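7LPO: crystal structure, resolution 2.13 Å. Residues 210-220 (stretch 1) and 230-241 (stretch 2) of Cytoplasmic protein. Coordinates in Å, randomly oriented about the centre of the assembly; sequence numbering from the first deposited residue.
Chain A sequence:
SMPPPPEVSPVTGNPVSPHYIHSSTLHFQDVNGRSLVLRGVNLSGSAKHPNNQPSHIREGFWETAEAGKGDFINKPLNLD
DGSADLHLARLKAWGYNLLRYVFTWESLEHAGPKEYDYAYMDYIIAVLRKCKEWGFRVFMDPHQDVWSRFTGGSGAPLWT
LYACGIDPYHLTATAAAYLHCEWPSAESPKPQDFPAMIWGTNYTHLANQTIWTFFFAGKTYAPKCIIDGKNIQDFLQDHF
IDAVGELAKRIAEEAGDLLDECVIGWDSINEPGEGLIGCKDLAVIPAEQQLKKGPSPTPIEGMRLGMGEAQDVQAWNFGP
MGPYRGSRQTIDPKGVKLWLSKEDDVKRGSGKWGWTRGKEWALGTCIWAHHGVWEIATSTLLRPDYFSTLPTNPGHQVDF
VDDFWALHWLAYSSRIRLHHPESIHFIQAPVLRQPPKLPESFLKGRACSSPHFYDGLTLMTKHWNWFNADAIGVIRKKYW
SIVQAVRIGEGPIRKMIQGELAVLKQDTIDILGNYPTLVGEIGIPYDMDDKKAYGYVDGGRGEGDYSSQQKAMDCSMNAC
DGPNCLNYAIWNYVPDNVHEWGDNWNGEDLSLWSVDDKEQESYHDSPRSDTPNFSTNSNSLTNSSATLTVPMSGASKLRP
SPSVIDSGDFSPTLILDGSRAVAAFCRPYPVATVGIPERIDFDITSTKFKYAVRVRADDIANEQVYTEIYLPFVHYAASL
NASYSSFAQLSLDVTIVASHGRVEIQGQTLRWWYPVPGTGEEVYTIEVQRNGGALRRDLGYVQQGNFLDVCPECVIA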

# COMPACT_ATOMS: atom_id res chain seq x y z
N THR A 210 6.84 14.40 -14.69
CA THR A 210 5.91 15.14 -15.53
C THR A 210 4.48 14.73 -15.25
O THR A 210 3.62 15.58 -14.99
CB THR A 210 6.25 14.90 -17.01
OG1 THR A 210 7.56 15.38 -17.27
CG2 THR A 210 5.25 15.62 -17.91
N ILE A 211 4.21 13.42 -15.26
CA ILE A 211 2.84 12.94 -15.26
C ILE A 211 2.14 13.31 -13.97
O ILE A 211 0.98 13.73 -13.97
CB ILE A 211 2.81 11.42 -15.51
CG1 ILE A 211 3.20 11.12 -16.95
CG2 ILE A 211 1.41 10.86 -15.23
CD1 ILE A 211 3.57 9.66 -17.20
N TRP A 212 2.84 13.16 -12.83
CA TRP A 212 2.23 13.50 -11.55
C TRP A 212 2.01 15.00 -11.41
O TRP A 212 1.04 15.42 -10.77
CB TRP A 212 3.10 12.98 -10.41
CG TRP A 212 3.00 11.52 -10.20
CD1 TRP A 212 3.97 10.59 -10.38
CD2 TRP A 212 1.83 10.79 -9.76
NE1 TRP A 212 3.50 9.34 -10.08
CE2 TRP A 212 2.19 9.43 -9.70
CE3 TRP A 212 0.53 11.17 -9.42
CZ2 TRP A 212 1.29 8.44 -9.30
CZ3 TRP A 212 -0.36 10.18 -9.02
CH2 TRP A 212 0.03 8.83 -8.96
N THR A 213 2.88 15.83 -11.99
CA THR A 213 2.64 17.27 -11.98
C THR A 213 1.40 17.62 -12.80
O THR A 213 0.60 18.47 -12.39
CB THR A 213 3.87 18.00 -12.53
OG1 THR A 213 5.03 17.68 -11.75
CG2 THR A 213 3.69 19.50 -12.50
N PHE A 214 1.22 16.95 -13.94
CA PHE A 214 -0.02 17.06 -14.71
C PHE A 214 -1.22 16.67 -13.85
O PHE A 214 -2.17 17.44 -13.69
CB PHE A 214 0.05 16.16 -15.96
CG PHE A 214 0.92 16.69 -17.08
CD1 PHE A 214 1.44 17.97 -17.06
CD2 PHE A 214 1.19 15.88 -18.18
CE1 PHE A 214 2.21 18.44 -18.13
CE2 PHE A 214 1.97 16.35 -19.24
CZ PHE A 214 2.48 17.63 -19.22
N PHE A 215 -1.17 15.47 -13.26
CA PHE A 215 -2.33 14.90 -12.56
C PHE A 215 -2.84 15.83 -11.47
O PHE A 215 -4.05 16.08 -11.36
CB PHE A 215 -1.96 13.54 -11.98
CG PHE A 215 -3.12 12.77 -11.41
CD1 PHE A 215 -3.97 12.05 -12.24
CD2 PHE A 215 -3.36 12.75 -10.04
CE1 PHE A 215 -5.03 11.33 -11.73
CE2 PHE A 215 -4.43 12.03 -9.53
CZ PHE A 215 -5.26 11.31 -10.39
N PHE A 216 -1.95 16.32 -10.61
CA PHE A 216 -2.35 17.06 -9.43
C PHE A 216 -2.34 18.56 -9.61
O PHE A 216 -3.01 19.26 -8.84
CB PHE A 216 -1.43 16.73 -8.24
CG PHE A 216 -1.71 15.42 -7.61
CD1 PHE A 216 -2.93 15.15 -7.04
CD2 PHE A 216 -0.73 14.44 -7.58
CE1 PHE A 216 -3.19 13.94 -6.46
CE2 PHE A 216 -0.98 13.22 -6.99
CZ PHE A 216 -2.21 12.97 -6.43
N ALA A 217 -1.60 19.09 -10.60
CA ALA A 217 -1.42 20.53 -10.67
C ALA A 217 -1.18 21.04 -12.09
O ALA A 217 -0.58 22.11 -12.25
CB ALA A 217 -0.23 20.95 -9.77
N GLY A 218 -1.64 20.31 -13.11
CA GLY A 218 -1.47 20.78 -14.48
C GLY A 218 -2.00 22.18 -14.71
O GLY A 218 -1.42 22.95 -15.48
N LYS A 219 -3.10 22.54 -14.04
CA LYS A 219 -3.68 23.87 -14.27
C LYS A 219 -2.78 24.99 -13.75
O LYS A 219 -2.90 26.13 -14.21
CB LYS A 219 -5.06 23.96 -13.61
CG LYS A 219 -6.14 23.17 -14.33
CD LYS A 219 -7.49 23.30 -13.64
CE LYS A 219 -7.62 22.31 -12.49
NZ LYS A 219 -9.04 22.11 -12.05
N THR A 220 -1.89 24.68 -12.81
CA THR A 220 -0.98 25.67 -12.25
C THR A 220 0.34 25.74 -13.00
O THR A 220 0.84 26.84 -13.27
CB THR A 220 -0.72 25.34 -10.77
OG1 THR A 220 -1.95 25.39 -10.05
CG2 THR A 220 0.30 26.30 -10.14
N LYS A 230 -10.17 20.50 -21.85
CA LYS A 230 -9.84 20.54 -20.42
C LYS A 230 -8.33 20.62 -20.23
O LYS A 230 -7.55 20.14 -21.06
CB LYS A 230 -10.32 19.28 -19.69
CG LYS A 230 -11.80 19.01 -19.66
CD LYS A 230 -11.99 17.59 -19.10
CE LYS A 230 -13.43 17.32 -18.67
NZ LYS A 230 -13.55 15.98 -18.00
N ASN A 231 -7.89 21.18 -19.11
CA ASN A 231 -6.50 20.97 -18.73
C ASN A 231 -6.25 19.48 -18.50
O ASN A 231 -7.11 18.74 -18.03
CB ASN A 231 -6.13 21.77 -17.48
CG ASN A 231 -4.62 21.70 -17.17
OD1 ASN A 231 -4.15 20.78 -16.50
ND2 ASN A 231 -3.88 22.66 -17.67
N ILE A 232 -5.05 19.03 -18.87
CA ILE A 232 -4.66 17.63 -18.65
C ILE A 232 -4.93 17.20 -17.20
O ILE A 232 -5.25 16.03 -16.95
CB ILE A 232 -3.18 17.44 -19.03
CG1 ILE A 232 -2.75 15.99 -18.90
CG2 ILE A 232 -2.29 18.33 -18.16
CD1 ILE A 232 -3.61 15.03 -19.66
N GLN A 233 -4.84 18.13 -16.25
CA GLN A 233 -5.11 17.79 -14.86
C GLN A 233 -6.54 17.27 -14.68
O GLN A 233 -6.76 16.25 -14.01
CB GLN A 233 -4.87 19.01 -13.96
CG GLN A 233 -5.28 18.81 -12.51
CD GLN A 233 -5.24 20.10 -11.70
OE1 GLN A 233 -4.49 21.03 -12.02
NE2 GLN A 233 -6.04 20.16 -10.63
N ASP A 234 -7.52 17.96 -15.26
CA ASP A 234 -8.91 17.53 -15.14
C ASP A 234 -9.17 16.27 -15.95
O ASP A 234 -9.87 15.36 -15.50
CB ASP A 234 -9.85 18.66 -15.56
CG ASP A 234 -10.00 19.74 -14.49
OD1 ASP A 234 -9.90 19.41 -13.28
OD2 ASP A 234 -10.21 20.92 -14.84
N PHE A 235 -8.63 16.21 -17.17
CA PHE A 235 -8.77 15.02 -17.99
C PHE A 235 -8.33 13.78 -17.22
O PHE A 235 -9.09 12.82 -17.07
CB PHE A 235 -7.97 15.21 -19.28
CG PHE A 235 -8.13 14.10 -20.28
CD1 PHE A 235 -7.31 12.99 -20.24
CD2 PHE A 235 -9.08 14.19 -21.28
CE1 PHE A 235 -7.45 11.97 -21.17
CE2 PHE A 235 -9.23 13.18 -22.20
CZ PHE A 235 -8.42 12.07 -22.15
N LEU A 236 -7.11 13.79 -16.67
CA LEU A 236 -6.60 12.61 -15.97
C LEU A 236 -7.40 12.34 -14.69
O LEU A 236 -7.81 11.20 -14.45
CB LEU A 236 -5.12 12.78 -15.64
CG LEU A 236 -4.18 12.83 -16.85
CD1 LEU A 236 -2.72 13.11 -16.45
CD2 LEU A 236 -4.27 11.55 -17.65
N GLN A 237 -7.64 13.37 -13.87
CA GLN A 237 -8.34 13.12 -12.61
C GLN A 237 -9.78 12.67 -12.86
O GLN A 237 -10.27 11.76 -12.19
CB GLN A 237 -8.33 14.38 -11.72
CG GLN A 237 -6.98 14.70 -11.09
CD GLN A 237 -7.10 15.58 -9.85
OE1 GLN A 237 -8.02 15.43 -9.03
NE2 GLN A 237 -6.14 16.50 -9.68
N ASP A 238 -10.47 13.30 -13.82
CA ASP A 238 -11.86 12.93 -14.09
C ASP A 238 -11.97 11.50 -14.60
O ASP A 238 -12.92 10.78 -14.26
CB ASP A 238 -12.48 13.90 -15.10
CG ASP A 238 -12.78 15.26 -14.51
OD1 ASP A 238 -12.57 15.46 -13.30
OD2 ASP A 238 -13.22 16.15 -15.27
N HIS A 239 -11.04 11.07 -15.45
CA HIS A 239 -11.12 9.70 -15.95
C HIS A 239 -10.82 8.69 -14.84
O HIS A 239 -11.46 7.64 -14.76
CB HIS A 239 -10.18 9.50 -17.15
CG HIS A 239 -10.76 9.97 -18.45
ND1 HIS A 239 -10.64 11.27 -18.89
CD2 HIS A 239 -11.48 9.32 -19.40
CE1 HIS A 239 -11.25 11.40 -20.06
NE2 HIS A 239 -11.78 10.24 -20.39
N PHE A 240 -9.88 9.01 -13.95
CA PHE A 240 -9.57 8.10 -12.85
C PHE A 240 -10.74 8.02 -11.87
O PHE A 240 -11.14 6.93 -11.45
CB PHE A 240 -8.30 8.56 -12.13
CG PHE A 240 -8.07 7.87 -10.81
CD1 PHE A 240 -7.67 6.54 -10.77
CD2 PHE A 240 -8.27 8.53 -9.62
CE1 PHE A 240 -7.47 5.90 -9.56
CE2 PHE A 240 -8.07 7.91 -8.42
CZ PHE A 240 -7.67 6.59 -8.38
N ILE A 241 -11.30 9.17 -11.50
CA ILE A 241 -12.43 9.19 -10.58
C ILE A 241 -13.66 8.55 -11.21
O ILE A 241 -14.42 7.85 -10.54
CB ILE A 241 -12.70 10.65 -10.13
CG1 ILE A 241 -11.49 11.15 -9.32
CG2 ILE A 241 -13.98 10.75 -9.33
CD1 ILE A 241 -11.54 12.63 -8.96
O HOH W 1 -5.27 18.45 -7.49
O HOH W 2 -3.70 23.16 -10.23

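Stretch 1 is helical throughout, but its hydrogen-bond ladder breaks near the end: Gly218 N still reaches Phe214 O at 3.0 Å, whereas Lys219 N has no bond to the preceding turn, and the helix kinks there. Stretch 2 enters as a short strand, Lys230 and Asn231, and becomes helical from Ile232. Asn231 caps that helix, its OD1 accepting from Gln233 N at 2.7 Å. The two helix axes approach to 7.0 Å with their directions 114° apart, and Phe215 CA and Gln233 CA lie 4.6 Å apart. So close a passage brings backbone into play: Gln233 CA lies 3.2 Å from Phe214 O, a CA-H...O contact with 123° at the hydrogen.

Gly218 suits this crossing because it has no side chain. An ideal CB would point toward stretch 2 and lie 2.4 Å from Asn231 OD1, a clash, with Ile232 CG2 and Gln233 CB also tight.

The kink leaves an amide free, and Gln233 takes it up: Lys219 N donates to Gln233 OE1 at 2.9 Å with a nearly linear angle of 169°. Gly218 N is also close to Gln233 OE1, at 3.1 Å, but its angle is poor, consistent with its bond to Phe214 O. Gln233 extends with chi1 and chi2 both t, and a water 2.9 Å from its OE1 donates to it while also bonding Thr220 OG1 at 2.8 Å. Asn231 ND2 adds a weak bond to Gly218 O at 3.3 Å, 135°.

Gln237 makes a second side-chain to backbone bond across the contact, its NE2 donating to Phe215 O at 2.7 Å and 157°. The same NE2 donates to another water at 3.1 Å, which in turn donates to Phe216 O at 2.8 Å. Its aliphatic part is used as well: CG sits over one face of the Phe215 ring, 3.9 Å from the centroid and 10° off the normal.

Phe215 has the largest covered area, 113 Å². Its CA-to-CB bond points away, but with chi1 t the ring end comes nearer, placing CD1 3.7 Å from Leu236 CB and the ring edge at Phe240, CZ to CD2 4.2 Å. Phe214 offers a ring face to Ile232 CG2, 4.2 Å from the centroid, and its CB meets Leu236 CD1 at 4.1 Å.

Lys219, which is exposed, forms a salt bridge through NZ with OD1 of partly exposed Asp234 at 3.1 Å, with a weak bond from Lys219 NZ to Asp234 OD2 at 3.3 Å. The ammonium and carboxylate carry opposite charges, and the end of the Asp234 side chain comes nearer although its CA-to-CB bond points sideways. Together the stretches bury 646 Å².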